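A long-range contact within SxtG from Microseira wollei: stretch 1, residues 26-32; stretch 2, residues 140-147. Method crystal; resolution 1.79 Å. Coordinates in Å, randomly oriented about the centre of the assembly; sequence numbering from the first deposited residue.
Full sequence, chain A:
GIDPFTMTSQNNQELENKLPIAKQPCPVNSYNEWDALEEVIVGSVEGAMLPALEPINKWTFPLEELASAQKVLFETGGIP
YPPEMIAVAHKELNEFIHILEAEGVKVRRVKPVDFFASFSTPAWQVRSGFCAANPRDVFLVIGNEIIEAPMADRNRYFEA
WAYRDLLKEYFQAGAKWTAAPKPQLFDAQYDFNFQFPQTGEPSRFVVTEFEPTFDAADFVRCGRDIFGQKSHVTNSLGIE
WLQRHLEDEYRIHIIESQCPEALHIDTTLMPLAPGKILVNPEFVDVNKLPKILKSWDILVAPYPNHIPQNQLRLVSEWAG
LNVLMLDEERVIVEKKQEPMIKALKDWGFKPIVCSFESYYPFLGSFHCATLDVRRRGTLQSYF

Stretch 1 (26-32) CPVNSYN
Stretch 2, residues 140-147: LVIGNEII

How do the two backbones run? Residues 140-147 form a β-hairpin: strands 140-142 and 145-147 are joined by a type II' turn from Ile-142 to Glu-145, with Ile-142 N to Glu-145 O at 2.9 Å and Glu-145 N to Ile-142 O at 3.1 Å. Gly-143 takes phi/psi 68/-118° and Asn-144 -100/14°. Residues 26-32 form no regular strand; Pro-27 bends at -73/-16°, and the chain is extended only from Val-28 (-97/119°) through Asn-29 (-164/97°) to Ser-30 (-152/122°), before Tyr-31 turns to -115/-7°.

What fixes the register? Ser-30 and Gly-143 form a single antiparallel bridge, their CA atoms 4.8 Å apart. Ser-30 N donates to Gly-143 O at 3.0 Å, and Gly-143 N returns a bond to Ser-30 O at 2.8 Å. Two CA-H...O contacts extend this pairing: Asn-29 CA lies 3.2 Å from Gly-143 O, and Asn-144 CA 3.3 Å from Val-28 O.

Why does glycine suit the turn? The positive phi of Gly-143 favours glycine, and Tyr-31 leaves no space for a CB on Gly-143, which would sit 2.9 Å from Tyr-31 CE1. Although its CB points away, Tyr-31 (chi1 -69°, chi2 -80°) brings its ring back so that Gly-143 CA lies over one face, 3.7 Å from the ring centroid, in a CH-pi contact. One water links the ring to the turn, 3.2 Å from Tyr-31 OH and accepting from Asn-144 N at 3.1 Å.

Which side chains fill the rest? Val-28 (chi1 t) points toward the hairpin, its CG1 3.9 Å from Val-141 CG1 (chi1 t) and 4.0 Å from Ile-146 CG1 (chi1 m, chi2 t), an apolar cluster bridging both strands. Ser-30 CB (chi1 t) also lies 3.9 Å from Val-141 CG1. Nearer the turn, Cys-26 SG (chi1 t) approaches Asn-144 CB (chi1 p) at 4.1 Å and accepts a weak hydrogen bond from Val-28 N at 3.7 Å.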

ATOM      1  N   CYS A  26       3.844 -11.727  19.824  1.00 27.03           N
ATOM      2  CA  CYS A  26       3.309 -10.760  18.857  1.00 24.64           C
ATOM      3  C   CYS A  26       1.946 -10.265  19.327  1.00 22.44           C
ATOM      4  O   CYS A  26       1.049 -11.070  19.577  1.00 26.12           O
ATOM      5  CB  CYS A  26       3.193 -11.381  17.462  1.00 27.74           C
ATOM      6  SG  CYS A  26       2.670 -10.201  16.181  1.00 22.53           S
ATOM      7  N   PRO A  27       1.786  -8.947  19.464  1.00 21.74           N
ATOM      8  CA  PRO A  27       0.501  -8.414  19.944  1.00 21.41           C
ATOM      9  C   PRO A  27      -0.627  -8.486  18.924  1.00 18.90           C
ATOM     10  O   PRO A  27      -1.785  -8.299  19.309  1.00 19.14           O
ATOM     11  CB  PRO A  27       0.837  -6.962  20.293  1.00 22.36           C
ATOM     12  CG  PRO A  27       1.974  -6.617  19.375  1.00 23.03           C
ATOM     13  CD  PRO A  27       2.787  -7.877  19.281  1.00 23.36           C
ATOM     14  N   VAL A  28      -0.334  -8.689  17.650  1.00 18.02           N
ATOM     15  CA  VAL A  28      -1.358  -8.856  16.613  1.00 17.86           C
ATOM     16  C   VAL A  28      -1.558 -10.351  16.370  1.00 17.44           C
ATOM     17  O   VAL A  28      -0.621 -11.056  15.975  1.00 17.77           O
ATOM     18  CB  VAL A  28      -0.955  -8.132  15.319  1.00 16.82           C
ATOM     19  CG1 VAL A  28      -1.976  -8.349  14.199  1.00 16.23           C
ATOM     20  CG2 VAL A  28      -0.796  -6.658  15.616  1.00 19.34           C
ATOM     21  N   ASN A  29      -2.783 -10.837  16.608  1.00 15.95           N
ATOM     22  CA  ASN A  29      -3.097 -12.260  16.447  1.00 15.81           C
ATOM     23  C   ASN A  29      -4.627 -12.372  16.413  1.00 15.35           C
ATOM     24  O   ASN A  29      -5.255 -12.383  17.470  1.00 16.12           O
ATOM     25  CB  ASN A  29      -2.514 -13.085  17.587  1.00 17.02           C
ATOM     26  CG  ASN A  29      -2.667 -14.563  17.366  1.00 19.13           C
ATOM     27  OD1 ASN A  29      -1.778 -15.202  16.820  1.00 17.89           O
ATOM     28  ND2 ASN A  29      -3.823 -15.119  17.767  1.00 18.68           N
ATOM     29  N   SER A  30      -5.210 -12.436  15.213  1.00 14.38           N
ATOM     30  CA  SER A  30      -6.665 -12.602  15.100  1.00 15.17           C
ATOM     31  C   SER A  30      -6.990 -13.326  13.803  1.00 14.71           C
ATOM     32  O   SER A  30      -6.642 -12.841  12.730  1.00 14.67           O
ATOM     33  CB  SER A  30      -7.421 -11.272  15.148  1.00 14.57           C
ATOM     34  OG  SER A  30      -8.826 -11.554  15.140  1.00 14.48           O
ATOM     35  N   TYR A  31      -7.672 -14.466  13.911  1.00 14.08           N
ATOM     36  CA  TYR A  31      -7.948 -15.339  12.781  1.00 14.05           C
ATOM     37  C   TYR A  31      -9.427 -15.452  12.434  1.00 13.65           C
ATOM     38  O   TYR A  31      -9.749 -16.056  11.409  1.00 15.90           O
ATOM     39  CB  TYR A  31      -7.392 -16.739  13.067  1.00 16.26           C
ATOM     40  CG  TYR A  31      -5.887 -16.810  13.082  1.00 14.93           C
ATOM     41  CD1 TYR A  31      -5.168 -16.868  11.898  1.00 16.70           C
ATOM     42  CD2 TYR A  31      -5.178 -16.837  14.286  1.00 18.06           C
ATOM     43  CE1 TYR A  31      -3.780 -16.968  11.905  1.00 18.41           C
ATOM     44  CE2 TYR A  31      -3.792 -16.918  14.295  1.00 18.03           C
ATOM     45  CZ  TYR A  31      -3.110 -16.988  13.105  1.00 18.30           C
ATOM     46  OH  TYR A  31      -1.742 -17.083  13.094  1.00 20.94           O
ATOM     47  N   ASN A  32     -10.322 -14.890  13.239  1.00 13.40           N
ATOM     48  CA  ASN A  32     -11.760 -15.046  13.038  1.00 14.18           C
ATOM     49  C   ASN A  32     -12.467 -14.001  13.895  1.00 13.84           C
ATOM     50  O   ASN A  32     -11.823 -13.208  14.584  1.00 14.19           O
ATOM     51  CB  ASN A  32     -12.180 -16.474  13.390  1.00 13.52           C
ATOM     52  CG  ASN A  32     -11.717 -16.850  14.758  1.00 14.72           C
ATOM     53  OD1 ASN A  32     -12.104 -16.210  15.734  1.00 14.18           O
ATOM     54  ND2 ASN A  32     -10.818 -17.840  14.849  1.00 16.80           N
ATOM     55  N   LEU A 140      -7.646  -4.862   7.417  1.00 12.41           N
ATOM     56  CA  LEU A 140      -7.918  -6.259   7.704  1.00 13.64           C
ATOM     57  C   LEU A 140      -6.852  -6.788   8.645  1.00 15.88           C
ATOM     58  O   LEU A 140      -5.662  -6.498   8.461  1.00 15.29           O
ATOM     59  CB  LEU A 140      -7.879  -7.113   6.447  1.00 14.83           C
ATOM     60  CG  LEU A 140      -8.981  -7.057   5.427  1.00 18.63           C
ATOM     61  CD1 LEU A 140      -8.449  -7.768   4.150  1.00 20.95           C
ATOM     62  CD2 LEU A 140     -10.205  -7.753   5.990  1.00 19.36           C
ATOM     63  N   VAL A 141      -7.264  -7.570   9.636  1.00 13.52           N
ATOM     64  CA  VAL A 141      -6.330  -8.308  10.479  1.00 14.40           C
ATOM     65  C   VAL A 141      -6.419  -9.769  10.076  1.00 15.22           C
ATOM     66  O   VAL A 141      -7.473 -10.399  10.250  1.00 14.50           O
ATOM     67  CB  VAL A 141      -6.624  -8.143  11.978  1.00 14.68           C
ATOM     68  CG1 VAL A 141      -5.540  -8.866  12.781  1.00 14.73           C
ATOM     69  CG2 VAL A 141      -6.676  -6.699  12.359  1.00 17.84           C
ATOM     70  N   ILE A 142      -5.319 -10.310   9.550  1.00 14.70           N
ATOM     71  CA  ILE A 142      -5.245 -11.696   9.094  1.00 15.58           C
ATOM     72  C   ILE A 142      -4.110 -12.350   9.879  1.00 16.09           C
ATOM     73  O   ILE A 142      -2.934 -12.224   9.511  1.00 18.00           O
ATOM     74  CB  ILE A 142      -5.000 -11.822   7.584  1.00 16.60           C
ATOM     75  CG1 ILE A 142      -6.038 -11.038   6.768  1.00 18.64           C
ATOM     76  CG2 ILE A 142      -5.018 -13.311   7.169  1.00 18.12           C
ATOM     77  CD1 ILE A 142      -7.485 -11.471   6.997  1.00 18.26           C
ATOM     78  N   GLY A 143      -4.442 -13.039  10.962  1.00 15.68           N
ATOM     79  CA  GLY A 143      -3.396 -13.673  11.751  1.00 17.10           C
ATOM     80  C   GLY A 143      -2.529 -12.623  12.428  1.00 15.93           C
ATOM     81  O   GLY A 143      -3.033 -11.833  13.227  1.00 15.03           O
ATOM     82  N   ASN A 144      -1.238 -12.575  12.106  1.00 17.73           N
ATOM     83  CA  ASN A 144      -0.338 -11.593  12.686  1.00 19.37           C
ATOM     84  C   ASN A 144      -0.082 -10.406  11.756  1.00 18.49           C
ATOM     85  O   ASN A 144       0.819  -9.609  12.034  1.00 16.60           O
ATOM     86  CB  ASN A 144       1.000 -12.245  13.073  1.00 23.31           C
ATOM     87  CG  ASN A 144       1.778 -12.753  11.870  1.00 30.45           C
ATOM     88  OD1 ASN A 144       1.341 -12.618  10.728  1.00 31.14           O
ATOM     89  ND2 ASN A 144       2.953 -13.326  12.122  1.00 41.99           N
ATOM     90  N   GLU A 145      -0.879 -10.250  10.698  1.00 17.36           N
ATOM     91  CA  GLU A 145      -0.680  -9.216   9.687  1.00 15.83           C
ATOM     92  C   GLU A 145      -1.827  -8.214   9.688  1.00 15.45           C
ATOM     93  O   GLU A 145      -3.005  -8.613   9.693  1.00 14.67           O
ATOM     94  CB  GLU A 145      -0.567  -9.852   8.301  1.00 17.32           C
ATOM     95  CG  GLU A 145      -0.336  -8.865   7.167  1.00 17.50           C
ATOM     96  CD  GLU A 145      -0.274  -9.526   5.805  1.00 19.31           C
ATOM     97  OE1 GLU A 145      -0.708 -10.689   5.678  1.00 19.82           O
ATOM     98  OE2 GLU A 145       0.206  -8.884   4.848  1.00 17.22           O
ATOM     99  N   ILE A 146      -1.480  -6.922   9.644  1.00 14.03           N
ATOM    100  CA  ILE A 146      -2.439  -5.842   9.385  1.00 13.81           C
ATOM    101  C   ILE A 146      -2.259  -5.373   7.934  1.00 14.19           C
ATOM    102  O   ILE A 146      -1.142  -5.051   7.512  1.00 14.36           O
ATOM    103  CB  ILE A 146      -2.262  -4.691  10.391  1.00 14.08           C
ATOM    104  CG1 ILE A 146      -2.517  -5.225  11.809  1.00 17.70           C
ATOM    105  CG2 ILE A 146      -3.210  -3.533  10.073  1.00 14.45           C
ATOM    106  CD1 ILE A 146      -2.401  -4.242  12.891  1.00 20.51           C
ATOM    107  N   ILE A 147      -3.345  -5.385   7.152  1.00 13.68           N
ATOM    108  CA  ILE A 147      -3.338  -4.993   5.740  1.00 12.53           C
ATOM    109  C   ILE A 147      -4.134  -3.703   5.579  1.00 11.65           C
ATOM    110  O   ILE A 147      -5.318  -3.642   5.951  1.00 12.16           O
ATOM    111  CB  ILE A 147      -3.938  -6.096   4.843  1.00 14.21           C
ATOM    112  CG1 ILE A 147      -3.231  -7.433   5.073  1.00 14.30           C
ATOM    113  CG2 ILE A 147      -3.855  -5.692   3.363  1.00 14.34           C
ATOM    114  CD1 ILE A 147      -3.925  -8.614   4.416  1.00 16.09           C
TER
HETATM  115  O   HOH W   1      -0.468 -15.257  10.769  1.00 29.53           O